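Local coordinates for protein 16S rRNA (guanine(1405)-N(7))-methyltransferase (Klebsiella pneumoniae, PDB 6PI9) that probably methylates the N7 position of guanine 1405 in 16S rRNA with S-adenosyl-L-methionine as methyl donor, conferring resistance to various aminoglycosides, at residues A[59-72]-A[83-95]. Sequence-based numbering, arbitrary orientation.
Sequences FMTADAQKKARALL and LAAALSLHASTRE. With SAH (S-adenosyl-L-homocysteine), chain B.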
loop_
_atom_site.group_PDB
_atom_site.type_symbol
_atom_site.label_atom_id
_atom_site.label_comp_id
_atom_site.label_asym_id
_atom_site.label_seq_id
_atom_site.Cartn_x
_atom_site.Cartn_y
_atom_site.Cartn_z
ATOM N N PHE A 59 5.429 3.889 0.861
ATOM C CA PHE A 59 5.877 3.703 2.231
ATOM C C PHE A 59 6.240 5.017 2.907
ATOM O O PHE A 59 6.078 5.142 4.128
ATOM C CB PHE A 59 7.052 2.740 2.244
ATOM C CG PHE A 59 6.745 1.458 1.573
ATOM C CD1 PHE A 59 7.253 1.189 0.310
ATOM C CD2 PHE A 59 5.902 0.538 2.181
ATOM C CE1 PHE A 59 6.948 0.008 -0.330
ATOM C CE2 PHE A 59 5.600 -0.641 1.558
ATOM C CZ PHE A 59 6.125 -0.914 0.296
ATOM N N MET A 60 6.692 6.010 2.142
ATOM C CA MET A 60 7.097 7.278 2.736
ATOM C C MET A 60 6.879 8.407 1.734
ATOM O O MET A 60 7.355 8.325 0.599
ATOM C CB MET A 60 8.569 7.208 3.180
ATOM C CG MET A 60 8.981 8.272 4.189
ATOM S SD MET A 60 10.663 8.050 4.816
ATOM C CE MET A 60 11.606 8.216 3.305
ATOM N N THR A 61 6.171 9.456 2.154
ATOM C CA THR A 61 5.936 10.600 1.274
ATOM C C THR A 61 7.162 11.524 1.224
ATOM O O THR A 61 8.133 11.361 1.964
ATOM C CB THR A 61 4.696 11.392 1.713
ATOM O OG1 THR A 61 4.960 12.092 2.941
ATOM C CG2 THR A 61 3.482 10.460 1.885
ATOM N N ALA A 62 7.084 12.523 0.338
ATOM C CA ALA A 62 8.204 13.432 0.091
ATOM C C ALA A 62 8.462 14.358 1.276
ATOM O O ALA A 62 9.612 14.548 1.686
ATOM C CB ALA A 62 7.939 14.248 -1.173
ATOM N N ASP A 63 7.410 14.966 1.829
ATOM C CA ASP A 63 7.612 15.918 2.919
ATOM C C ASP A 63 7.716 15.240 4.280
ATOM O O ASP A 63 8.337 15.800 5.191
ATOM C CB ASP A 63 6.496 16.962 2.925
ATOM C CG ASP A 63 6.263 17.566 1.554
ATOM O OD1 ASP A 63 7.124 18.348 1.091
ATOM O OD2 ASP A 63 5.219 17.257 0.943
ATOM N N ALA A 64 7.138 14.047 4.448
ATOM C CA ALA A 64 7.430 13.262 5.643
ATOM C C ALA A 64 8.913 12.944 5.749
ATOM O O ALA A 64 9.391 12.605 6.835
ATOM C CB ALA A 64 6.622 11.964 5.656
ATOM N N GLN A 65 9.647 13.061 4.642
ATOM C CA GLN A 65 11.089 12.845 4.668
ATOM C C GLN A 65 11.826 14.029 5.292
ATOM O O GLN A 65 12.765 13.839 6.074
ATOM C CB GLN A 65 11.589 12.587 3.255
ATOM C CG GLN A 65 13.051 12.260 3.176
ATOM C CD GLN A 65 13.415 11.751 1.813
ATOM O OE1 GLN A 65 12.912 10.713 1.379
ATOM N NE2 GLN A 65 14.267 12.494 1.106
ATOM N N LYS A 66 11.440 15.257 4.949
ATOM C CA LYS A 66 11.989 16.402 5.668
ATOM C C LYS A 66 11.541 16.397 7.122
ATOM O O LYS A 66 12.307 16.779 8.015
ATOM C CB LYS A 66 11.589 17.707 4.983
ATOM C CG LYS A 66 12.414 17.986 3.746
ATOM C CD LYS A 66 11.593 17.901 2.472
ATOM C CE LYS A 66 12.496 17.828 1.233
ATOM N NZ LYS A 66 13.325 16.570 1.188
ATOM N N LYS A 67 10.304 15.963 7.378
ATOM C CA LYS A 67 9.836 15.842 8.754
ATOM C C LYS A 67 10.670 14.824 9.519
ATOM O O LYS A 67 11.106 15.092 10.645
ATOM C CB LYS A 67 8.351 15.466 8.782
ATOM C CG LYS A 67 7.425 16.632 9.176
ATOM C CD LYS A 67 6.102 16.632 8.406
ATOM C CE LYS A 67 5.152 17.659 8.996
ATOM N NZ LYS A 67 5.607 19.053 8.710
ATOM N N ALA A 68 10.922 13.654 8.910
ATOM C CA ALA A 68 11.793 12.667 9.539
ATOM C C ALA A 68 13.184 13.234 9.771
ATOM O O ALA A 68 13.812 12.953 10.798
ATOM C CB ALA A 68 11.865 11.401 8.683
ATOM N N ARG A 69 13.680 14.041 8.828
ATOM C CA ARG A 69 14.999 14.653 8.972
ATOM C C ARG A 69 15.079 15.480 10.246
ATOM O O ARG A 69 16.017 15.330 11.037
ATOM C CB ARG A 69 15.308 15.521 7.748
ATOM C CG ARG A 69 16.758 15.474 7.275
ATOM C CD ARG A 69 16.909 16.181 5.945
ATOM N NE ARG A 69 18.217 15.955 5.340
ATOM C CZ ARG A 69 19.314 16.647 5.646
ATOM N NH1 ARG A 69 19.270 17.604 6.567
ATOM N NH2 ARG A 69 20.463 16.385 5.032
ATOM N N ALA A 70 14.080 16.336 10.475
ATOM C CA ALA A 70 14.109 17.247 11.616
ATOM C C ALA A 70 13.893 16.517 12.934
ATOM O O ALA A 70 14.440 16.926 13.966
ATOM C CB ALA A 70 13.056 18.336 11.430
ATOM N N LEU A 71 13.103 15.438 12.921
ATOM C CA LEU A 71 12.887 14.650 14.132
ATOM C C LEU A 71 14.162 13.930 14.567
ATOM O O LEU A 71 14.521 13.944 15.752
ATOM C CB LEU A 71 11.760 13.645 13.902
ATOM C CG LEU A 71 10.360 14.241 13.928
ATOM C CD1 LEU A 71 9.344 13.159 13.614
ATOM C CD2 LEU A 71 10.114 14.882 15.287
ATOM N N LEU A 72 14.851 13.280 13.624
ATOM C CA LEU A 72 16.069 12.552 13.967
ATOM C C LEU A 72 17.158 13.490 14.477
ATOM O O LEU A 72 18.036 13.067 15.242
ATOM C CB LEU A 72 16.567 11.761 12.757
ATOM C CG LEU A 72 15.681 10.565 12.372
ATOM C CD1 LEU A 72 15.964 10.118 10.962
ATOM C CD2 LEU A 72 15.877 9.405 13.350
ATOM N N LEU A 83 12.779 9.729 18.345
ATOM C CA LEU A 83 13.230 8.623 17.512
ATOM C C LEU A 83 12.062 7.743 17.110
ATOM O O LEU A 83 11.974 7.304 15.956
ATOM C CB LEU A 83 14.291 7.802 18.245
ATOM C CG LEU A 83 14.602 6.483 17.532
ATOM C CD1 LEU A 83 15.579 6.683 16.374
ATOM C CD2 LEU A 83 15.081 5.429 18.522
ATOM N N ALA A 84 11.160 7.462 18.051
ATOM C CA ALA A 84 9.925 6.768 17.708
ATOM C C ALA A 84 9.097 7.579 16.722
ATOM O O ALA A 84 8.473 7.007 15.818
ATOM C CB ALA A 84 9.106 6.473 18.976
ATOM N N ALA A 85 9.102 8.904 16.868
ATOM C CA ALA A 85 8.299 9.754 15.997
ATOM C C ALA A 85 8.823 9.753 14.563
ATOM O O ALA A 85 8.038 9.850 13.613
ATOM C CB ALA A 85 8.258 11.177 16.555
ATOM N N ALA A 86 10.143 9.662 14.381
ATOM C CA ALA A 86 10.689 9.643 13.029
ATOM C C ALA A 86 10.442 8.297 12.366
ATOM O O ALA A 86 9.940 8.225 11.234
ATOM C CB ALA A 86 12.180 9.956 13.067
ATOM N N LEU A 87 10.802 7.215 13.061
ATOM C CA LEU A 87 10.659 5.882 12.498
ATOM C C LEU A 87 9.205 5.566 12.175
ATOM O O LEU A 87 8.940 4.712 11.316
ATOM C CB LEU A 87 11.252 4.863 13.474
ATOM C CG LEU A 87 12.776 4.887 13.552
ATOM C CD1 LEU A 87 13.304 4.093 14.766
ATOM C CD2 LEU A 87 13.370 4.365 12.237
ATOM N N SER A 88 8.261 6.265 12.822
ATOM C CA SER A 88 6.835 6.157 12.528
ATOM C C SER A 88 6.467 6.725 11.158
ATOM O O SER A 88 5.315 6.564 10.742
ATOM C CB SER A 88 5.999 6.868 13.607
ATOM O OG SER A 88 6.429 8.204 13.821
ATOM N N LEU A 89 7.387 7.381 10.452
ATOM C CA LEU A 89 7.066 8.060 9.199
ATOM C C LEU A 89 7.336 7.219 7.953
ATOM O O LEU A 89 6.957 7.639 6.848
ATOM C CB LEU A 89 7.834 9.384 9.107
ATOM C CG LEU A 89 7.070 10.597 9.644
ATOM C CD1 LEU A 89 6.494 10.401 11.061
ATOM C CD2 LEU A 89 7.967 11.815 9.603
ATOM N N HIS A 90 7.955 6.045 8.097
ATOM C CA HIS A 90 8.025 5.056 7.032
ATOM C C HIS A 90 7.081 3.903 7.376
ATOM O O HIS A 90 7.173 3.346 8.472
ATOM C CB HIS A 90 9.449 4.530 6.857
ATOM C CG HIS A 90 9.630 3.700 5.630
ATOM N ND1 HIS A 90 9.190 2.392 5.553
ATOM C CD2 HIS A 90 10.230 3.969 4.444
ATOM C CE1 HIS A 90 9.479 1.903 4.358
ATOM N NE2 HIS A 90 10.115 2.837 3.667
ATOM N N ALA A 91 6.198 3.549 6.435
ATOM C CA ALA A 91 5.125 2.592 6.706
ATOM C C ALA A 91 5.654 1.280 7.287
ATOM O O ALA A 91 5.066 0.727 8.224
ATOM C CB ALA A 91 4.336 2.323 5.424
ATOM N N SER A 92 6.775 0.768 6.754
ATOM C CA SER A 92 7.281 -0.531 7.222
ATOM C C SER A 92 7.862 -0.462 8.637
ATOM O O SER A 92 7.740 -1.433 9.413
ATOM C CB SER A 92 8.336 -1.063 6.242
ATOM O OG SER A 92 7.816 -1.128 4.915
ATOM N N THR A 93 8.504 0.659 9.013
ATOM C CA THR A 93 9.029 0.729 10.378
ATOM C C THR A 93 7.924 1.016 11.391
ATOM O O THR A 93 7.907 0.426 12.483
ATOM C CB THR A 93 10.145 1.773 10.502
ATOM O OG1 THR A 93 9.846 2.904 9.677
ATOM C CG2 THR A 93 11.507 1.145 10.122
ATOM N N ARG A 94 6.972 1.878 11.039
ATOM C CA ARG A 94 5.879 2.118 11.971
ATOM C C ARG A 94 5.123 0.825 12.260
ATOM O O ARG A 94 4.756 0.562 13.411
ATOM C CB ARG A 94 4.937 3.178 11.429
ATOM C CG ARG A 94 3.848 3.528 12.434
ATOM C CD ARG A 94 2.787 4.387 11.796
ATOM N NE ARG A 94 2.374 3.826 10.518
ATOM C CZ ARG A 94 2.427 4.481 9.366
ATOM N NH1 ARG A 94 2.847 5.734 9.345
ATOM N NH2 ARG A 94 2.044 3.889 8.242
ATOM N N GLU A 95 4.935 -0.021 11.232
ATOM C CA GLU A 95 4.348 -1.339 11.455
ATOM C C GLU A 95 5.079 -2.108 12.548
ATOM O O GLU A 95 4.442 -2.785 13.369
ATOM C CB GLU A 95 4.339 -2.135 10.141
ATOM C CG GLU A 95 3.312 -1.608 9.161
ATOM C CD GLU A 95 3.410 -2.144 7.728
ATOM O OE1 GLU A 95 4.371 -2.885 7.368
ATOM O OE2 GLU A 95 2.506 -1.779 6.931
HETATM N N SAH B . 12.845 -3.789 4.752
HETATM C CA SAH B . 12.277 -2.506 5.224
HETATM C CB SAH B . 11.440 -1.857 4.136
HETATM C CG SAH B . 10.318 -2.719 3.490
HETATM S SD SAH B . 9.228 -1.682 2.408
HETATM C C SAH B . 11.415 -2.719 6.482
HETATM O O SAH B . 10.925 -3.856 6.647
HETATM O OXT SAH B . 11.171 -1.792 7.281
HETATM C "C5'" SAH B . 9.886 -2.223 0.772
HETATM C "C4'" SAH B . 11.201 -1.496 0.362
HETATM O "O4'" SAH B . 11.754 -2.124 -0.815
HETATM C "C3'" SAH B . 11.129 0.031 0.067
HETATM O "O3'" SAH B . 12.059 0.751 0.901
HETATM C "C2'" SAH B . 11.536 0.172 -1.398
HETATM O "O2'" SAH B . 12.322 1.354 -1.567
HETATM C "C1'" SAH B . 12.405 -1.083 -1.565
HETATM N N9 SAH B . 12.454 -1.602 -2.919
HETATM C C8 SAH B . 11.391 -1.917 -3.725
HETATM N N7 SAH B . 11.885 -2.492 -4.862
HETATM C C5 SAH B . 13.254 -2.472 -4.783
HETATM C C6 SAH B . 14.264 -2.856 -5.635
HETATM N N6 SAH B . 14.035 -3.311 -6.849
HETATM N N1 SAH B . 15.570 -2.770 -5.182
HETATM C C2 SAH B . 15.865 -2.232 -3.975
HETATM N N3 SAH B . 14.881 -1.826 -3.114
HETATM C C4 SAH B . 13.598 -1.963 -3.554
#
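L89 presses on helix 63-72 while F59 lies against H90, in an antiparallel helix pair and its flanking loops within a Rossmann-like methyltransferase, and together they illustrate how plain packing can merge into a cofactor pocket. Helices 63-72 and 83-87 run nearly antiparallel, at 163°, with axes 8.4 Å apart. L89 follows the second helix and inserts one methyl, CD2, against the first: it lies 3.2 Å from A64 O and also touches CB of A64, K67 and A68. Farther along, A86 CB fits between L71 and L72, 3.6 Å from L72 CG. A68 and L72 also touch helix 144-157 of the same chain.

At the other end the backbone of F59 holds the start of helix 91-95, since A91 N donates to F59 O at 2.8 Å. H90 caps that helix, its ND1 accepting from S92 N. With CG anti to the backbone N (chi1 -170°), the imidazole turns one face to F59 CB, which sits 3.3 Å from H90 CE1. M60 SD approaches the imidazole at its edge. The phenyl and imidazole rings are almost parallel, 8° between planes, yet slid so far apart that they barely overlap. The phenyl ring thus lies past the histidine, against S-adenosyl-L-homocysteine, in a pocket that D141 and R96 help complete by hydrogen bonds. The sulfur of S-adenosyl-L-homocysteine, SD, stands 3.7 Å above the plane of the F59 ring, over its centre.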